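Local coordinates for protein response regulator FixJ (Bradyrhizobium japonicum, PDB 5XSO) that acts as the response regulator that, once activated by FixL, induces expression of the nitrogen-fixation regulators nifA and fixK, at residues Gln84-Ile89 / Lys138-Ala143; Gln144-Arg149 / Val204-Arg209. One frame throughout, in Å; residues are numbered along the deposited sequence.

Interaction 1: residues Gln84-Ile89 / Lys138-Ala143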
loop_
_atom_site.group_PDB
_atom_site.type_symbol
_atom_site.label_atom_id
_atom_site.label_comp_id
_atom_site.label_asym_id
_atom_site.label_seq_id
_atom_site.Cartn_x
_atom_site.Cartn_y
_atom_site.Cartn_z
ATOM N N GLN A 84 5.355 1.044 2.599
ATOM C CA GLN A 84 4.393 0.103 2.013
ATOM C C GLN A 84 3.074 0.102 2.800
ATOM O O GLN A 84 2.472 -0.942 3.062
ATOM C CB GLN A 84 4.990 -1.303 1.927
ATOM C CG GLN A 84 5.997 -1.480 0.795
ATOM C CD GLN A 84 6.887 -2.702 0.980
ATOM O OE1 GLN A 84 6.562 -3.629 1.731
ATOM N NE2 GLN A 84 8.027 -2.699 0.301
ATOM N N SER A 85 2.628 1.288 3.197
ATOM C CA SER A 85 1.370 1.403 3.930
ATOM C C SER A 85 0.183 1.118 3.025
ATOM O O SER A 85 0.065 1.720 1.958
ATOM C CB SER A 85 1.211 2.801 4.526
ATOM O OG SER A 85 0.135 2.827 5.461
ATOM N N PRO A 86 -0.752 0.267 3.441
ATOM C CA PRO A 86 -2.009 0.113 2.703
ATOM C C PRO A 86 -3.064 1.167 3.042
ATOM O O PRO A 86 -4.172 1.110 2.493
ATOM C CB PRO A 86 -2.473 -1.284 3.135
ATOM C CG PRO A 86 -1.964 -1.401 4.535
ATOM C CD PRO A 86 -0.715 -0.557 4.662
ATOM N N PHE A 87 -2.768 2.134 3.877
ATOM C CA PHE A 87 -3.801 3.118 4.270
ATOM C C PHE A 87 -4.134 4.031 3.094
ATOM O O PHE A 87 -3.229 4.632 2.515
ATOM C CB PHE A 87 -3.309 4.002 5.403
ATOM C CG PHE A 87 -3.024 3.303 6.698
ATOM C CD1 PHE A 87 -2.670 4.068 7.808
ATOM C CD2 PHE A 87 -3.082 1.917 6.836
ATOM C CE1 PHE A 87 -2.367 3.448 9.047
ATOM C CE2 PHE A 87 -2.799 1.310 8.054
ATOM C CZ PHE A 87 -2.441 2.074 9.158
ATOM N N PRO A 88 -5.403 4.223 2.747
ATOM C CA PRO A 88 -5.718 5.253 1.749
ATOM C C PRO A 88 -5.490 6.645 2.335
ATOM O O PRO A 88 -5.684 6.884 3.543
ATOM C CB PRO A 88 -7.209 5.016 1.446
ATOM C CG PRO A 88 -7.770 4.406 2.716
ATOM C CD PRO A 88 -6.614 3.600 3.326
ATOM N N ILE A 89 -5.098 7.582 1.472
ATOM C CA ILE A 89 -4.839 8.950 1.909
ATOM C C ILE A 89 -5.701 9.948 1.121
ATOM O O ILE A 89 -5.684 9.959 -0.121
ATOM C CB ILE A 89 -3.349 9.315 1.767
ATOM C CG1 ILE A 89 -2.484 8.324 2.562
ATOM C CG2 ILE A 89 -3.157 10.774 2.258
ATOM C CD1 ILE A 89 -1.013 8.276 2.092
ATOM N N LYS A 138 -6.421 -6.261 4.150
ATOM C CA LYS A 138 -6.717 -7.571 4.716
ATOM C C LYS A 138 -5.721 -8.617 4.215
ATOM O O LYS A 138 -5.326 -9.523 4.969
ATOM C CB LYS A 138 -8.162 -7.974 4.384
ATOM C CG LYS A 138 -9.220 -7.340 5.322
ATOM C CD LYS A 138 -10.638 -7.879 5.050
ATOM C CE LYS A 138 -11.373 -8.318 6.335
ATOM N NZ LYS A 138 -12.696 -8.992 6.081
ATOM N N SER A 139 -5.284 -8.492 2.961
ATOM C CA SER A 139 -4.410 -9.488 2.321
ATOM C C SER A 139 -2.911 -9.212 2.516
ATOM O O SER A 139 -2.066 -9.861 1.866
ATOM C CB SER A 139 -4.740 -9.577 0.827
ATOM O OG SER A 139 -4.739 -8.291 0.236
ATOM N N GLU A 140 -2.567 -8.313 3.437
ATOM C CA GLU A 140 -1.207 -7.811 3.585
ATOM C C GLU A 140 -0.281 -8.817 4.244
ATOM O O GLU A 140 0.851 -9.011 3.788
ATOM C CB GLU A 140 -1.226 -6.512 4.407
ATOM C CG GLU A 140 0.123 -5.788 4.454
ATOM C CD GLU A 140 0.179 -4.701 5.553
ATOM O OE1 GLU A 140 -0.747 -4.619 6.389
ATOM O OE2 GLU A 140 1.164 -3.937 5.582
ATOM N N ALA A 141 -0.705 -9.414 5.364
ATOM C CA ALA A 141 0.158 -10.391 6.038
ATOM C C ALA A 141 0.524 -11.554 5.115
ATOM O O ALA A 141 1.661 -12.051 5.152
ATOM C CB ALA A 141 -0.514 -10.917 7.311
ATOM N N VAL A 142 -0.429 -12.028 4.301
ATOM C CA VAL A 142 -0.119 -13.146 3.402
ATOM C C VAL A 142 0.762 -12.673 2.243
ATOM O O VAL A 142 1.744 -13.347 1.873
ATOM C CB VAL A 142 -1.406 -13.850 2.904
ATOM C CG1 VAL A 142 -2.186 -14.440 4.073
ATOM C CG2 VAL A 142 -2.292 -12.921 2.085
ATOM N N ALA A 143 0.462 -11.485 1.680
ATOM C CA ALA A 143 1.326 -10.963 0.618
ATOM C C ALA A 143 2.739 -10.741 1.137
ATOM O O ALA A 143 3.716 -10.950 0.415
ATOM C CB ALA A 143 0.758 -9.662 0.054
#

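Interaction 2: residues Gln144-Arg149 / Val204-Arg209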
loop_
_atom_site.group_PDB
_atom_site.type_symbol
_atom_site.label_atom_id
_atom_site.label_comp_id
_atom_site.label_asym_id
_atom_site.label_seq_id
_atom_site.Cartn_x
_atom_site.Cartn_y
_atom_site.Cartn_z
ATOM N N GLN A 144 2.876 -10.349 2.402
ATOM C CA GLN A 144 4.228 -10.228 2.913
ATOM C C GLN A 144 4.851 -11.593 3.131
ATOM O O GLN A 144 6.070 -11.745 2.974
ATOM C CB GLN A 144 4.237 -9.402 4.189
ATOM C CG GLN A 144 4.115 -7.848 3.921
ATOM C CD GLN A 144 4.638 -7.415 2.513
ATOM O OE1 GLN A 144 3.848 -7.171 1.589
ATOM N NE2 GLN A 144 5.973 -7.340 2.359
ATOM N N ASP A 145 4.040 -12.606 3.479
ATOM C CA ASP A 145 4.593 -13.951 3.577
ATOM C C ASP A 145 5.076 -14.425 2.206
ATOM O O ASP A 145 6.173 -14.972 2.095
ATOM C CB ASP A 145 3.581 -14.942 4.163
ATOM C CG ASP A 145 4.224 -16.322 4.480
ATOM O OD1 ASP A 145 4.779 -16.491 5.595
ATOM O OD2 ASP A 145 4.208 -17.224 3.599
ATOM N N ILE A 146 4.290 -14.176 1.156
ATOM C CA ILE A 146 4.674 -14.593 -0.190
ATOM C C ILE A 146 5.957 -13.894 -0.620
ATOM O O ILE A 146 6.874 -14.522 -1.170
ATOM C CB ILE A 146 3.527 -14.328 -1.178
ATOM C CG1 ILE A 146 2.358 -15.270 -0.886
ATOM C CG2 ILE A 146 3.994 -14.510 -2.633
ATOM C CD1 ILE A 146 1.108 -14.915 -1.629
ATOM N N ALA A 147 6.037 -12.583 -0.383
ATOM C CA ALA A 147 7.257 -11.854 -0.715
ATOM C C ALA A 147 8.456 -12.437 0.017
ATOM O O ALA A 147 9.564 -12.504 -0.538
ATOM C CB ALA A 147 7.098 -10.364 -0.359
ATOM N N ALA A 148 8.268 -12.819 1.281
ATOM C CA ALA A 148 9.357 -13.441 2.006
ATOM C C ALA A 148 9.783 -14.733 1.315
ATOM O O ALA A 148 10.984 -15.029 1.229
ATOM C CB ALA A 148 8.951 -13.728 3.443
ATOM N N ARG A 149 8.804 -15.524 0.855
ATOM C CA ARG A 149 9.115 -16.761 0.144
ATOM C C ARG A 149 9.930 -16.455 -1.101
ATOM O O ARG A 149 10.945 -17.107 -1.366
ATOM C CB ARG A 149 7.825 -17.497 -0.225
ATOM C CG ARG A 149 7.134 -18.145 0.969
ATOM C CD ARG A 149 5.869 -18.899 0.509
ATOM N NE ARG A 149 4.727 -18.584 1.354
ATOM C CZ ARG A 149 3.456 -18.895 1.080
ATOM N NH1 ARG A 149 3.147 -19.581 -0.027
ATOM N NH2 ARG A 149 2.484 -18.534 1.924
ATOM N N VAL A 204 2.096 -19.397 -10.497
ATOM C CA VAL A 204 1.620 -18.164 -11.135
ATOM C C VAL A 204 0.800 -17.309 -10.164
ATOM O O VAL A 204 0.996 -16.086 -10.072
ATOM C CB VAL A 204 0.806 -18.510 -12.396
ATOM C CG1 VAL A 204 0.011 -17.310 -12.903
ATOM C CG2 VAL A 204 1.733 -19.026 -13.471
ATOM N N ARG A 205 -0.135 -17.915 -9.447
ATOM C CA ARG A 205 -0.988 -17.094 -8.592
ATOM C C ARG A 205 -0.205 -16.506 -7.427
ATOM O O ARG A 205 -0.523 -15.409 -6.957
ATOM C CB ARG A 205 -2.179 -17.870 -8.060
ATOM C CG ARG A 205 -3.008 -18.642 -9.058
ATOM C CD ARG A 205 -4.310 -19.020 -8.438
ATOM N NE ARG A 205 -5.201 -19.497 -9.473
ATOM C CZ ARG A 205 -5.929 -18.676 -10.227
ATOM N NH1 ARG A 205 -5.899 -17.358 -10.035
ATOM N NH2 ARG A 205 -6.668 -19.202 -11.163
ATOM N N LEU A 206 0.786 -17.231 -6.914
ATOM C CA LEU A 206 1.648 -16.632 -5.907
ATOM C C LEU A 206 2.416 -15.451 -6.499
ATOM O O LEU A 206 2.525 -14.384 -5.873
ATOM C CB LEU A 206 2.616 -17.689 -5.342
ATOM C CG LEU A 206 1.891 -18.821 -4.585
ATOM C CD1 LEU A 206 2.855 -19.993 -4.250
ATOM C CD2 LEU A 206 1.234 -18.347 -3.342
ATOM N N ALA A 207 2.973 -15.627 -7.697
ATOM C CA ALA A 207 3.591 -14.493 -8.367
ATOM C C ALA A 207 2.579 -13.362 -8.595
ATOM O O ALA A 207 2.955 -12.190 -8.527
ATOM C CB ALA A 207 4.257 -14.955 -9.664
ATOM N N MET A 208 1.293 -13.669 -8.819
ATOM C CA MET A 208 0.279 -12.614 -8.814
ATOM C C MET A 208 0.324 -11.852 -7.497
ATOM O O MET A 208 0.652 -10.660 -7.465
ATOM C CB MET A 208 -1.123 -13.196 -9.051
ATOM C CG MET A 208 -1.456 -13.574 -10.503
ATOM S SD MET A 208 -2.806 -14.769 -10.714
ATOM C CE MET A 208 -2.476 -15.204 -12.352
ATOM N N ARG A 209 0.009 -12.540 -6.395
ATOM C CA ARG A 209 -0.112 -11.888 -5.096
ATOM C C ARG A 209 1.150 -11.159 -4.670
ATOM O O ARG A 209 1.073 -10.284 -3.802
ATOM C CB ARG A 209 -0.508 -12.907 -4.037
ATOM C CG ARG A 209 -1.924 -13.399 -4.193
ATOM C CD ARG A 209 -2.103 -14.823 -3.680
ATOM N NE ARG A 209 -2.848 -14.865 -2.421
ATOM C CZ ARG A 209 -3.014 -15.965 -1.687
ATOM N NH1 ARG A 209 -2.481 -17.121 -2.078
ATOM N NH2 ARG A 209 -3.707 -15.901 -0.551
#

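Interaction 1: residues Gln84-Ile89 / Lys138-Ala143
Glu140 brings its carboxylate against CG and CD of Pro86, and that single approach makes up nearly all of the contact. Its two oxygens divide the work: OE1 stands 3.9 Å from Pro86 CG, and OE2 lies 4.0 Å from Pro86 CD. The glutamate side chain and the pyrrolidine cross at about a right angle, so the acid arrives end-on instead of running along the ring. This reach follows from the torsions of Glu140: CG lies opposite the backbone N (chi1 -172°) and the chain stays extended beyond it, carrying the carboxylate away from its own helix. The other neighbour of the carboxylate is the carbonyl of Gln84, with Glu140 OE2 4.1 Å from Gln84 O. Two acceptors at that separation make no bond, and none joins the segments. Only 76 Å² is buried, and the nearest CA atoms, those of Pro86 and Glu140, remain 8.0 Å apart. The evidence therefore describes a light van der Waals touch at the surface.

Both partners lie beside a helix end. Gln84 has positive phi (54°) and closes helix 73-82 with a Schellman motif, from which the chain turns into Pro86. Next to the proline, Phe87 N makes a weak bond to Ser85 OG, 3.4 Å long, and the same hydroxyl sits over one face of the Phe87 ring, toward the rim. On the opposing segment Ser139 breaks the helical path just before Glu140, its OG bonded to Pro135 O and Ala136 O.

The touch thus joins the loop between helix 73-82 and strand 89-93 of the CheY-like receiver domain to the first turn of helix 140-152, just past helix 119-138, whose Ala129 and Ala133 pack on Pro88.

Interaction 2: residues Gln144-Arg149 / Val204-Arg209
Asp145 OD2 is gripped twice by Arg149, the arginine whose guanidinium also reaches Leu206 across the contact. Arg149 NE and NH2 each lie 2.7 Å from Asp145 OD2, in a side-on salt bridge with both nitrogens on one oxygen. That oxygen lies almost in the guanidinium plane, but the N-H...O angles, 146° from NE and 139° from NH2, show that both bonds are bent. The remaining nitrogen, NH1, donates to Met195 O and stands 4.0 Å from Leu206 CD2. With two nitrogens on the acid and the third on a carbonyl, the rotation of the group is fixed, and Ile146 CG1 lies over the centre of one face.

The segments come from helices 140-152 and 200-209, whose local axes pass 9.5 Å apart at a signed angle of -114°. Helix 200-209 belongs to the LuxR-type DNA-binding domain, which carries the helix-turn-helix at residues 170-189; Met195 ends helix 184-195 of the same domain. Between these two segments, Ile146 and Arg149 are what helix 140-152 contributes.

Ile146 is the buried wedge. Its CG1 lies beside the backbone N and opposite the carbonyl carbon; with the chain extended beyond it, this places CD1 between Leu206 and Arg209. There CD1 meets Leu206 CD2 at 3.8 Å, while the other branch, CG2, rests 3.6 Å from Leu206 O. CD1 also approaches Arg209 CB at 3.5 Å and lies over one face of the Arg209 guanidinium, although that side chain is poorly ordered and its outer part correspondingly uncertain.

In the fold
Interaction 1 closes at Ala143 and interaction 2 opens at Gln144; from Glu140 on, the two use consecutive turns of helix 140-152, with centres about 14 Å apart. Interaction 1 faces the receiver domain, with its five-stranded parallel sheet; interaction 2 faces helix 200-209 of the DNA-binding domain. Their edges meet by packing: Gln84 OE1 is 3.8 Å from Gln144 NE2, and Ala143 CB is 3.9 Å from Arg209 O. The buried areas, 76 Å² against 197 Å², indicate that these turns pack more extensively on the DNA-binding side. In this unphosphorylated monomer helix 140-152 lies between the two domains along the chain and touches both, and the slight receiver contact is consistent with a domain arrangement that could change on activation.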